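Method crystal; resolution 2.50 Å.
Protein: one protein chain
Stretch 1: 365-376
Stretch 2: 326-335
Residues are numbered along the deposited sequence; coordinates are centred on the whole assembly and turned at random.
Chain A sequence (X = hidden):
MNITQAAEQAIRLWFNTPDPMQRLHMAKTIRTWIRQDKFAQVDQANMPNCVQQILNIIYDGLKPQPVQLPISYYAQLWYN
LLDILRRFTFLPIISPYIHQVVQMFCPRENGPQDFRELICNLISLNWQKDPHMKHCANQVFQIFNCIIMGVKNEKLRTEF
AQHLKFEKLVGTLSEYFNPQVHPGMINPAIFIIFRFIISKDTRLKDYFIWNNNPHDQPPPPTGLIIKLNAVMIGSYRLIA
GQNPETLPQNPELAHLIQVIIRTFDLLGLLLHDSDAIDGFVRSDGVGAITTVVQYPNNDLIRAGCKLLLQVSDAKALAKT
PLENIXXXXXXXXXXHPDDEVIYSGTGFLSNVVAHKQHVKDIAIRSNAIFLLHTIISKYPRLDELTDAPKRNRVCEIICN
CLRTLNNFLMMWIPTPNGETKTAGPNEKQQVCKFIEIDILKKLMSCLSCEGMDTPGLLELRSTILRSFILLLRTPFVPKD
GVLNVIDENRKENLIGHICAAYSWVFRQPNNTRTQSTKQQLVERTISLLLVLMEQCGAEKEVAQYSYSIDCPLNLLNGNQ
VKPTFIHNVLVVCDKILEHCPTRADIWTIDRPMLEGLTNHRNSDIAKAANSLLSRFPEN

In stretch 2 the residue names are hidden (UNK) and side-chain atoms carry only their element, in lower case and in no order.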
# COMPACT_ATOMS: atom_id res chain seq x y z
N ARG A 365 -23.45 4.45 -14.40
CA ARG A 365 -24.76 3.82 -14.18
C ARG A 365 -24.99 3.45 -12.73
O ARG A 365 -26.13 3.25 -12.31
CB ARG A 365 -24.94 2.59 -15.07
CG ARG A 365 -25.17 2.90 -16.54
CD ARG A 365 -25.63 1.67 -17.33
NE ARG A 365 -24.53 0.81 -17.75
CZ ARG A 365 -24.15 -0.30 -17.10
NH1 ARG A 365 -24.79 -0.68 -16.00
NH2 ARG A 365 -23.12 -1.02 -17.55
N SER A 366 -23.92 3.37 -11.94
CA SER A 366 -24.10 3.13 -10.52
C SER A 366 -23.94 4.41 -9.71
O SER A 366 -23.77 4.36 -8.49
CB SER A 366 -23.15 2.03 -10.04
OG SER A 366 -23.27 0.90 -10.89
N ASN A 367 -24.00 5.55 -10.39
CA ASN A 367 -23.97 6.86 -9.75
C ASN A 367 -22.63 7.24 -9.14
O ASN A 367 -22.58 7.98 -8.16
CB ASN A 367 -25.09 6.99 -8.69
CG ASN A 367 -26.41 7.50 -9.28
OD1 ASN A 367 -26.61 7.48 -10.50
ND2 ASN A 367 -27.30 7.96 -8.41
N ALA A 368 -21.55 6.74 -9.71
CA ALA A 368 -20.22 7.00 -9.16
C ALA A 368 -19.98 8.50 -8.96
O ALA A 368 -19.45 8.91 -7.93
CB ALA A 368 -19.14 6.39 -10.03
N ILE A 369 -20.39 9.32 -9.92
CA ILE A 369 -20.14 10.76 -9.84
C ILE A 369 -20.90 11.39 -8.68
O ILE A 369 -20.33 12.16 -7.90
CB ILE A 369 -20.38 11.51 -11.18
CG1 ILE A 369 -19.41 10.98 -12.24
CG2 ILE A 369 -20.16 13.01 -11.01
CD1 ILE A 369 -19.86 11.16 -13.68
N PHE A 370 -22.17 11.05 -8.54
CA PHE A 370 -22.92 11.48 -7.37
C PHE A 370 -22.18 11.12 -6.07
O PHE A 370 -22.11 11.93 -5.14
CB PHE A 370 -24.30 10.83 -7.37
CG PHE A 370 -25.40 11.77 -7.01
CD1 PHE A 370 -26.24 12.27 -8.01
CD2 PHE A 370 -25.60 12.16 -5.68
CE1 PHE A 370 -27.27 13.15 -7.69
CE2 PHE A 370 -26.62 13.05 -5.35
CZ PHE A 370 -27.47 13.54 -6.36
N LEU A 371 -21.64 9.91 -6.00
CA LEU A 371 -20.99 9.43 -4.79
C LEU A 371 -19.75 10.22 -4.45
O LEU A 371 -19.51 10.52 -3.27
CB LEU A 371 -20.67 7.94 -4.90
CG LEU A 371 -19.95 7.32 -3.70
CD1 LEU A 371 -20.81 7.42 -2.46
CD2 LEU A 371 -19.58 5.90 -3.98
N LEU A 372 -18.95 10.56 -5.46
CA LEU A 372 -17.82 11.46 -5.26
C LEU A 372 -18.24 12.77 -4.60
O LEU A 372 -17.54 13.27 -3.72
CB LEU A 372 -17.13 11.79 -6.58
CG LEU A 372 -16.67 10.63 -7.46
CD1 LEU A 372 -16.14 11.18 -8.76
CD2 LEU A 372 -15.64 9.77 -6.74
N HIS A 373 -19.37 13.31 -5.03
CA HIS A 373 -19.88 14.55 -4.47
C HIS A 373 -20.21 14.39 -2.99
O HIS A 373 -19.91 15.26 -2.18
CB HIS A 373 -21.10 15.04 -5.27
CG HIS A 373 -21.68 16.31 -4.75
ND1 HIS A 373 -22.61 16.36 -3.73
CD2 HIS A 373 -21.44 17.60 -5.10
CE1 HIS A 373 -22.92 17.62 -3.48
NE2 HIS A 373 -22.23 18.39 -4.30
N THR A 374 -20.84 13.27 -2.65
CA THR A 374 -21.20 12.97 -1.28
C THR A 374 -19.97 12.76 -0.38
O THR A 374 -19.94 13.23 0.75
CB THR A 374 -22.11 11.73 -1.24
OG1 THR A 374 -23.23 11.94 -2.11
CG2 THR A 374 -22.61 11.43 0.18
N ILE A 375 -18.94 12.09 -0.90
CA ILE A 375 -17.75 11.82 -0.09
C ILE A 375 -16.99 13.09 0.22
O ILE A 375 -16.58 13.31 1.35
CB ILE A 375 -16.83 10.77 -0.75
CG1 ILE A 375 -17.51 9.42 -0.74
CG2 ILE A 375 -15.53 10.65 0.01
CD1 ILE A 375 -17.13 8.60 -1.93
N ILE A 376 -16.80 13.94 -0.78
CA ILE A 376 -16.12 15.21 -0.56
C ILE A 376 -16.88 16.08 0.45
O ILE A 376 -16.28 16.64 1.36
CB ILE A 376 -15.90 15.94 -1.89
CG1 ILE A 376 -14.89 15.17 -2.74
CG2 ILE A 376 -15.39 17.36 -1.66
CD1 ILE A 376 -14.94 15.51 -4.20
N UNK A 326 -17.83 -3.61 -9.35
CA UNK A 326 -17.77 -2.17 -9.18
C UNK A 326 -18.95 -1.59 -8.41
O UNK A 326 -18.73 -0.85 -7.45
c UNK A 326 -15.90 0.16 -9.49
c UNK A 326 -17.55 -1.46 -10.52
c UNK A 326 -16.95 -0.05 -10.54
c UNK A 326 -16.33 0.18 -11.90
N UNK A 327 -20.19 -1.93 -8.80
CA UNK A 327 -21.32 -1.45 -7.98
C UNK A 327 -21.22 -1.86 -6.51
O UNK A 327 -21.59 -1.08 -5.63
c UNK A 327 -20.67 -2.67 -9.98
c UNK A 327 -22.53 -2.10 -8.63
c UNK A 327 -22.11 -2.32 -10.04
N UNK A 328 -20.71 -3.07 -6.25
CA UNK A 328 -20.55 -3.52 -4.87
C UNK A 328 -19.60 -2.61 -4.12
O UNK A 328 -19.89 -2.15 -3.03
c UNK A 328 -19.03 -6.24 -0.81
c UNK A 328 -20.36 -6.27 -1.22
c UNK A 328 -18.37 -5.41 -2.99
c UNK A 328 -18.03 -5.81 -1.70
c UNK A 328 -20.07 -4.97 -4.80
c UNK A 328 -20.69 -5.86 -2.53
c UNK A 328 -19.71 -5.43 -3.41
N UNK A 329 -18.45 -2.35 -4.72
CA UNK A 329 -17.45 -1.45 -4.12
C UNK A 329 -17.95 -0.02 -3.92
O UNK A 329 -17.64 0.60 -2.91
c UNK A 329 -15.06 -3.29 -3.44
c UNK A 329 -16.14 -1.49 -4.91
c UNK A 329 -15.45 -2.86 -4.88
c UNK A 329 -14.23 -2.87 -5.77
N UNK A 330 -18.73 0.51 -4.86
CA UNK A 330 -19.32 1.83 -4.68
C UNK A 330 -20.28 1.85 -3.49
O UNK A 330 -20.28 2.81 -2.73
c UNK A 330 -19.75 2.57 -8.41
c UNK A 330 -19.04 2.56 -7.08
c UNK A 330 -18.26 3.83 -6.83
c UNK A 330 -20.03 2.30 -5.95
N UNK A 331 -21.06 0.79 -3.34
CA UNK A 331 -21.97 0.66 -2.21
C UNK A 331 -21.19 0.63 -0.90
O UNK A 331 -21.56 1.31 0.06
c UNK A 331 -25.03 -1.78 -1.95
c UNK A 331 -24.15 -0.54 -1.63
n UNK A 331 -24.53 -3.66 -5.09
c UNK A 331 -24.58 -3.40 -3.79
c UNK A 331 -22.80 -0.61 -2.34
n UNK A 331 -24.95 -2.19 -3.37
n UNK A 331 -24.26 -4.35 -2.91
N UNK A 332 -20.12 -0.14 -0.87
CA UNK A 332 -19.22 -0.20 0.28
C UNK A 332 -18.68 1.16 0.67
O UNK A 332 -18.74 1.54 1.83
c UNK A 332 -18.08 -2.30 2.26
c UNK A 332 -15.96 -2.26 0.89
c UNK A 332 -17.23 -1.50 1.26
c UNK A 332 -18.07 -1.18 0.02
N UNK A 333 -18.15 1.90 -0.29
CA UNK A 333 -17.60 3.23 -0.05
C UNK A 333 -18.68 4.19 0.49
O UNK A 333 -18.43 5.00 1.37
c UNK A 333 -15.66 3.04 -1.65
c UNK A 333 -16.95 3.79 -1.34
c UNK A 333 -15.33 3.02 -3.14
c UNK A 333 -16.67 5.27 -1.24
N UNK A 334 -19.89 4.04 -0.04
CA UNK A 334 -21.03 4.84 0.37
C UNK A 334 -21.42 4.69 1.85
O UNK A 334 -21.71 5.69 2.51
c UNK A 334 -22.23 4.52 -0.53
c UNK A 334 -23.41 5.48 -0.41
o UNK A 334 -25.39 5.98 -1.67
c UNK A 334 -24.58 5.09 -1.32
o UNK A 334 -24.68 3.90 -1.69
N UNK A 335 -21.43 3.45 2.37
CA UNK A 335 -21.91 3.22 3.75
C UNK A 335 -20.85 2.92 4.82
O UNK A 335 -21.12 3.11 6.01
c UNK A 335 -23.09 2.17 3.84
c UNK A 335 -22.61 0.76 4.21
c UNK A 335 -22.12 -0.12 3.07
c UNK A 335 -24.02 2.22 2.60

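Position 326 carries four side-chain carbons forked at the second, with no contact to stretch 1: the pattern of leucine. Leu-326 is buried, where an all-carbon side chain is at home.

At 327 three carbons close a ring onto the backbone nitrogen, which only proline does, and a ring carbon touches Ser-366. Pro-327 lays this compact ring against the serine, with CG 3.5 Å from Ser-366 OG. This is a van der Waals contact; the hydroxyl finds its hydrogen bond elsewhere in the structure.

Position 328 has one carbon followed by a six-carbon ring without oxygen: phenylalanine. Phe-328 is out of reach of stretch 1, so this contact sets no demand on it. Also out of reach is 329, where four carbons again fork at the second. Leu-329 is buried, a setting in which a purely apolar side chain leaves no polar group unpaired.

Four carbons forked at the second also mark 330, but here the CA-to-CB bond points toward stretch 1, and the carbons meet Ser-366, Ala-368 and Leu-371. This is leucine. Leu-330 sets CD1 3.8 Å from Ser-366 CB, and CD2 4.2 Å from Ala-368 CB and 3.8 Å from Leu-371 CD2. The fork thus reaches both the loop and the helix of stretch 1.

At 331 three carbons, a nitrogen and a carbon bearing two more nitrogens spell arginine. Arg-331 points away from stretch 1 and is exposed, which suits its charge. Position 332, four carbons forked at the second, is leucine; Leu-332 also points away, yet is buried, as suits an apolar side chain.

The four carbons at 333 fork at the first, one arm two carbons long, and approach Leu-371 and Ile-375: isoleucine. Branching at CB keeps the short arm of Ile-333, CG2, close to the backbone, 4.0 Å from Leu-371 CD2 and a tight 3.4 Å from Ile-375 CD1.

Position 334 shows three carbons, the third carrying two oxygens, and its CB touches Leu-371 CD1 at 3.8 Å: glutamate by length. The exposed carboxylate of Glu-334 suits the margin of the contact.

Position 335 repeats the fork at the first carbon with one two-carbon arm. Ile-335 is exposed and out of reach, so the contact does not constrain it.

The two helices run nearly parallel, 20° apart, and their axes approach to 10.5 Å. Leu-371 is central: it packs against Leu-330, Ile-333 and Glu-334, and its CD2 comes within 3.4 Å of the Leu-330 backbone O, an oxygen already accepting a hydrogen bond from Glu-334 N. No hydrogen bond crosses between the stretches; 351 Å² is buried, mainly by apolar side chains, with Ser-366 and Glu-334 at the margin.

Stretch 2, residues 326-335: LPFLLRLIEI
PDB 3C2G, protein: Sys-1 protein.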